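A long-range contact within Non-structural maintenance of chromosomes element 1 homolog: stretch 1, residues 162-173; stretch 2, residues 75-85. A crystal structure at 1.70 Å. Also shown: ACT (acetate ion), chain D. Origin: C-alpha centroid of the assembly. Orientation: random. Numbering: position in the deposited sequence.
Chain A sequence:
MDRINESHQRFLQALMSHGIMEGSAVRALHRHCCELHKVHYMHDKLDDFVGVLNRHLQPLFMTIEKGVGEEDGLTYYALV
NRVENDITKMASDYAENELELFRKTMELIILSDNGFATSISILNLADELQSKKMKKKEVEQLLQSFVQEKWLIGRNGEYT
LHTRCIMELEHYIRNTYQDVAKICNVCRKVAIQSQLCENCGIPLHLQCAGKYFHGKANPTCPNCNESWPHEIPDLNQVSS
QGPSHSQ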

# COMPACT_ATOMS: atom_id res chain seq x y z
N HIS A 162 -0.21 -16.47 1.88
CA HIS A 162 -1.26 -15.96 1.01
C HIS A 162 -0.95 -16.32 -0.44
O HIS A 162 0.21 -16.49 -0.82
CB HIS A 162 -1.38 -14.43 1.17
CG HIS A 162 -2.67 -13.86 0.66
ND1 HIS A 162 -2.93 -13.66 -0.68
CD2 HIS A 162 -3.78 -13.43 1.32
CE1 HIS A 162 -4.14 -13.16 -0.83
NE2 HIS A 162 -4.68 -13.02 0.37
N THR A 163 -2.00 -16.42 -1.26
CA THR A 163 -1.79 -16.57 -2.70
C THR A 163 -0.82 -15.52 -3.23
O THR A 163 0.06 -15.82 -4.04
CB THR A 163 -3.12 -16.49 -3.44
OG1 THR A 163 -3.99 -17.52 -2.94
CG2 THR A 163 -2.92 -16.68 -4.93
N ARG A 164 -0.96 -14.27 -2.76
CA ARG A 164 -0.05 -13.21 -3.19
C ARG A 164 1.40 -13.57 -2.90
O ARG A 164 2.29 -13.33 -3.72
CB ARG A 164 -0.40 -11.91 -2.48
CG ARG A 164 0.49 -10.74 -2.94
CD ARG A 164 0.59 -9.67 -1.87
NE ARG A 164 1.27 -8.46 -2.34
CZ ARG A 164 1.19 -7.30 -1.69
NH1 ARG A 164 0.47 -7.21 -0.59
NH2 ARG A 164 1.83 -6.24 -2.15
N CYS A 165 1.65 -14.15 -1.72
CA CYS A 165 3.01 -14.50 -1.34
C CYS A 165 3.56 -15.61 -2.23
O CYS A 165 4.70 -15.54 -2.69
CB CYS A 165 3.03 -14.91 0.12
SG CYS A 165 4.70 -15.16 0.76
N ILE A 166 2.76 -16.65 -2.47
CA ILE A 166 3.21 -17.73 -3.35
C ILE A 166 3.48 -17.21 -4.76
O ILE A 166 4.48 -17.58 -5.39
CB ILE A 166 2.17 -18.87 -3.36
CG1 ILE A 166 1.93 -19.35 -1.93
CG2 ILE A 166 2.63 -19.99 -4.28
CD1 ILE A 166 0.68 -20.26 -1.78
N MET A 167 2.62 -16.33 -5.26
CA MET A 167 2.81 -15.80 -6.61
C MET A 167 4.11 -15.02 -6.71
O MET A 167 4.89 -15.21 -7.66
CB MET A 167 1.62 -14.92 -7.00
CG MET A 167 0.34 -15.73 -7.28
SD MET A 167 -1.14 -14.75 -7.58
CE MET A 167 -0.73 -13.97 -9.15
N GLU A 168 4.40 -14.17 -5.72
CA GLU A 168 5.62 -13.38 -5.81
C GLU A 168 6.87 -14.21 -5.52
O GLU A 168 7.92 -14.01 -6.15
CB GLU A 168 5.56 -12.19 -4.86
CG GLU A 168 6.74 -11.24 -5.07
CD GLU A 168 6.57 -9.96 -4.29
OE1 GLU A 168 6.92 -9.95 -3.09
OE2 GLU A 168 6.06 -8.99 -4.88
N LEU A 169 6.79 -15.13 -4.56
CA LEU A 169 7.96 -15.87 -4.08
C LEU A 169 8.10 -17.25 -4.69
O LEU A 169 8.95 -18.02 -4.24
CB LEU A 169 7.92 -15.99 -2.55
CG LEU A 169 8.04 -14.68 -1.77
CD1 LEU A 169 8.21 -14.96 -0.28
CD2 LEU A 169 9.20 -13.89 -2.26
N GLU A 170 7.31 -17.58 -5.72
CA GLU A 170 7.32 -18.91 -6.33
C GLU A 170 8.73 -19.38 -6.65
O GLU A 170 9.14 -20.48 -6.24
CB GLU A 170 6.46 -18.88 -7.61
CG GLU A 170 6.56 -20.11 -8.51
CD GLU A 170 5.68 -21.26 -8.05
OE1 GLU A 170 6.06 -22.44 -8.28
OE2 GLU A 170 4.60 -21.00 -7.47
N HIS A 171 9.50 -18.57 -7.37
CA HIS A 171 10.82 -19.02 -7.78
C HIS A 171 11.84 -18.86 -6.67
O HIS A 171 12.77 -19.68 -6.57
CB HIS A 171 11.23 -18.26 -9.04
CG HIS A 171 10.23 -18.42 -10.14
ND1 HIS A 171 9.15 -17.58 -10.30
CD2 HIS A 171 10.10 -19.37 -11.10
CE1 HIS A 171 8.42 -17.98 -11.32
NE2 HIS A 171 8.98 -19.07 -11.82
N TYR A 172 11.68 -17.85 -5.82
CA TYR A 172 12.52 -17.74 -4.64
C TYR A 172 12.43 -19.00 -3.79
O TYR A 172 13.45 -19.55 -3.35
CB TYR A 172 12.11 -16.51 -3.85
CG TYR A 172 12.82 -16.35 -2.54
CD1 TYR A 172 14.04 -15.68 -2.47
CD2 TYR A 172 12.29 -16.87 -1.38
CE1 TYR A 172 14.69 -15.54 -1.27
CE2 TYR A 172 12.93 -16.74 -0.18
CZ TYR A 172 14.13 -16.07 -0.13
OH TYR A 172 14.76 -15.94 1.08
N ILE A 173 11.22 -19.48 -3.55
CA ILE A 173 11.02 -20.69 -2.75
C ILE A 173 11.65 -21.90 -3.43
O ILE A 173 12.32 -22.72 -2.79
CB ILE A 173 9.52 -20.92 -2.49
CG1 ILE A 173 8.98 -19.86 -1.51
CG2 ILE A 173 9.25 -22.35 -1.96
CD1 ILE A 173 7.45 -19.79 -1.46
C ACT D . -0.30 -3.94 -0.10
O ACT D . 0.57 -4.53 0.63
OXT ACT D . -0.11 -3.24 -1.15
CH3 ACT D . -1.79 -4.12 0.37
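Stretch 2 (75-85) TYYALVNRVEN

Where a helix is kinked, carbonyl groups released from the helical ladder can be claimed by a neighbouring segment, and this contact is a clear example. The backbone N atoms of His171 and Tyr172 make no bond to the preceding turn, and the guanidinium of Arg82 takes up the carbonyls left there: its NH2 donates to Met167 O at 2.9 Å and its NH1 to Glu168 O, also at 2.9 Å, both oxygens lying at the guanidinium edge, near its plane.

Leading up to this clamp, residues 75-81 form an extended strand that runs in the same general sense as helix 163-173, crossing it at -33° with the axes 8.0 Å apart at closest approach. The two segments draw together over this part of the contact, from 7.9 Å between the CA atoms of Thr163 and Tyr76 to 5.3 Å between those of Glu168 and Val80.

The early part of the contact is largely apolar. Thr163 CG2 lies 4.0 Å from Tyr76 CD1, and Met167 CE reaches Ala78 CB at 3.7 Å. Further along, buried Glu168 accepts a nearly straight bond through OE2 from Asn81 N (2.9 Å), while one water links Glu168 OE2, Leu79 O and Arg164 NE. Beyond the strand, Glu84 OE1 approaches the Tyr172 ring edge, 3.8 Å from CD1.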

# COMPACT_ATOMS: atom_id res chain seq x y z
N THR A 75 -9.01 -17.67 -9.82
CA THR A 75 -7.90 -16.97 -10.46
C THR A 75 -7.64 -15.65 -9.75
O THR A 75 -8.58 -14.94 -9.38
CB THR A 75 -8.20 -16.75 -11.94
OG1 THR A 75 -8.20 -18.01 -12.63
CG2 THR A 75 -7.18 -15.82 -12.59
N TYR A 76 -6.36 -15.34 -9.53
CA TYR A 76 -5.94 -14.09 -8.91
C TYR A 76 -4.93 -13.38 -9.81
O TYR A 76 -4.14 -14.02 -10.51
CB TYR A 76 -5.29 -14.33 -7.53
CG TYR A 76 -6.29 -14.75 -6.49
CD1 TYR A 76 -6.64 -16.09 -6.33
CD2 TYR A 76 -6.93 -13.81 -5.69
CE1 TYR A 76 -7.57 -16.47 -5.39
CE2 TYR A 76 -7.86 -14.18 -4.75
CZ TYR A 76 -8.18 -15.52 -4.60
OH TYR A 76 -9.12 -15.91 -3.66
N TYR A 77 -4.98 -12.05 -9.80
CA TYR A 77 -3.97 -11.20 -10.41
C TYR A 77 -3.21 -10.49 -9.29
O TYR A 77 -3.82 -10.00 -8.34
CB TYR A 77 -4.59 -10.15 -11.34
CG TYR A 77 -5.16 -10.73 -12.62
CD1 TYR A 77 -6.35 -11.45 -12.60
CD2 TYR A 77 -4.51 -10.54 -13.83
CE1 TYR A 77 -6.88 -11.97 -13.78
CE2 TYR A 77 -5.05 -11.06 -15.01
CZ TYR A 77 -6.22 -11.78 -14.97
OH TYR A 77 -6.74 -12.29 -16.15
N ALA A 78 -1.89 -10.45 -9.41
CA ALA A 78 -1.09 -9.76 -8.39
C ALA A 78 0.02 -8.96 -9.04
O ALA A 78 0.65 -9.41 -10.00
CB ALA A 78 -0.48 -10.75 -7.39
N LEU A 79 0.28 -7.77 -8.50
CA LEU A 79 1.42 -6.95 -8.89
C LEU A 79 2.61 -7.39 -8.05
O LEU A 79 2.60 -7.22 -6.82
CB LEU A 79 1.12 -5.46 -8.67
CG LEU A 79 2.28 -4.53 -9.04
CD1 LEU A 79 2.59 -4.61 -10.55
CD2 LEU A 79 1.93 -3.09 -8.65
N VAL A 80 3.61 -7.98 -8.69
CA VAL A 80 4.72 -8.59 -7.96
C VAL A 80 6.04 -7.96 -8.37
O VAL A 80 6.22 -7.50 -9.51
CB VAL A 80 4.75 -10.13 -8.15
CG1 VAL A 80 3.48 -10.74 -7.60
CG2 VAL A 80 4.93 -10.52 -9.60
N ASN A 81 6.96 -7.92 -7.42
CA ASN A 81 8.33 -7.52 -7.69
C ASN A 81 9.11 -8.71 -8.23
O ASN A 81 8.84 -9.87 -7.88
CB ASN A 81 8.97 -7.00 -6.41
CG ASN A 81 10.39 -6.59 -6.61
OD1 ASN A 81 10.71 -5.93 -7.59
ND2 ASN A 81 11.27 -7.01 -5.70
N ARG A 82 10.09 -8.43 -9.09
CA ARG A 82 10.78 -9.51 -9.78
C ARG A 82 12.30 -9.40 -9.68
O ARG A 82 13.01 -10.08 -10.43
CB ARG A 82 10.32 -9.58 -11.24
CG ARG A 82 9.00 -10.36 -11.41
CD ARG A 82 9.27 -11.83 -11.10
NE ARG A 82 8.10 -12.70 -10.87
CZ ARG A 82 7.62 -13.01 -9.66
NH1 ARG A 82 8.17 -12.49 -8.56
NH2 ARG A 82 6.59 -13.85 -9.55
N VAL A 83 12.84 -8.58 -8.77
CA VAL A 83 14.29 -8.44 -8.66
C VAL A 83 14.70 -8.30 -7.20
O VAL A 83 13.96 -7.78 -6.36
CB VAL A 83 14.81 -7.25 -9.50
CG1 VAL A 83 14.43 -5.93 -8.85
CG2 VAL A 83 16.32 -7.35 -9.70
N GLU A 84 15.90 -8.78 -6.89
CA GLU A 84 16.49 -8.62 -5.57
C GLU A 84 17.75 -7.78 -5.76
O GLU A 84 18.72 -8.26 -6.34
CB GLU A 84 16.79 -9.98 -4.94
CG GLU A 84 15.60 -10.96 -5.01
CD GLU A 84 15.95 -12.42 -4.70
OE1 GLU A 84 16.16 -12.76 -3.52
OE2 GLU A 84 15.98 -13.24 -5.65
N ASN A 85 17.73 -6.53 -5.30
CA ASN A 85 18.90 -5.66 -5.48
C ASN A 85 19.02 -4.70 -4.30
O ASN A 85 18.30 -4.80 -3.31
CB ASN A 85 18.83 -4.95 -6.84
CG ASN A 85 17.69 -3.96 -6.94
OD1 ASN A 85 17.20 -3.44 -5.95
ND2 ASN A 85 17.27 -3.67 -8.18
O HOH W 1 2.28 -5.18 -4.99
O HOH W 2 3.36 -8.35 -4.38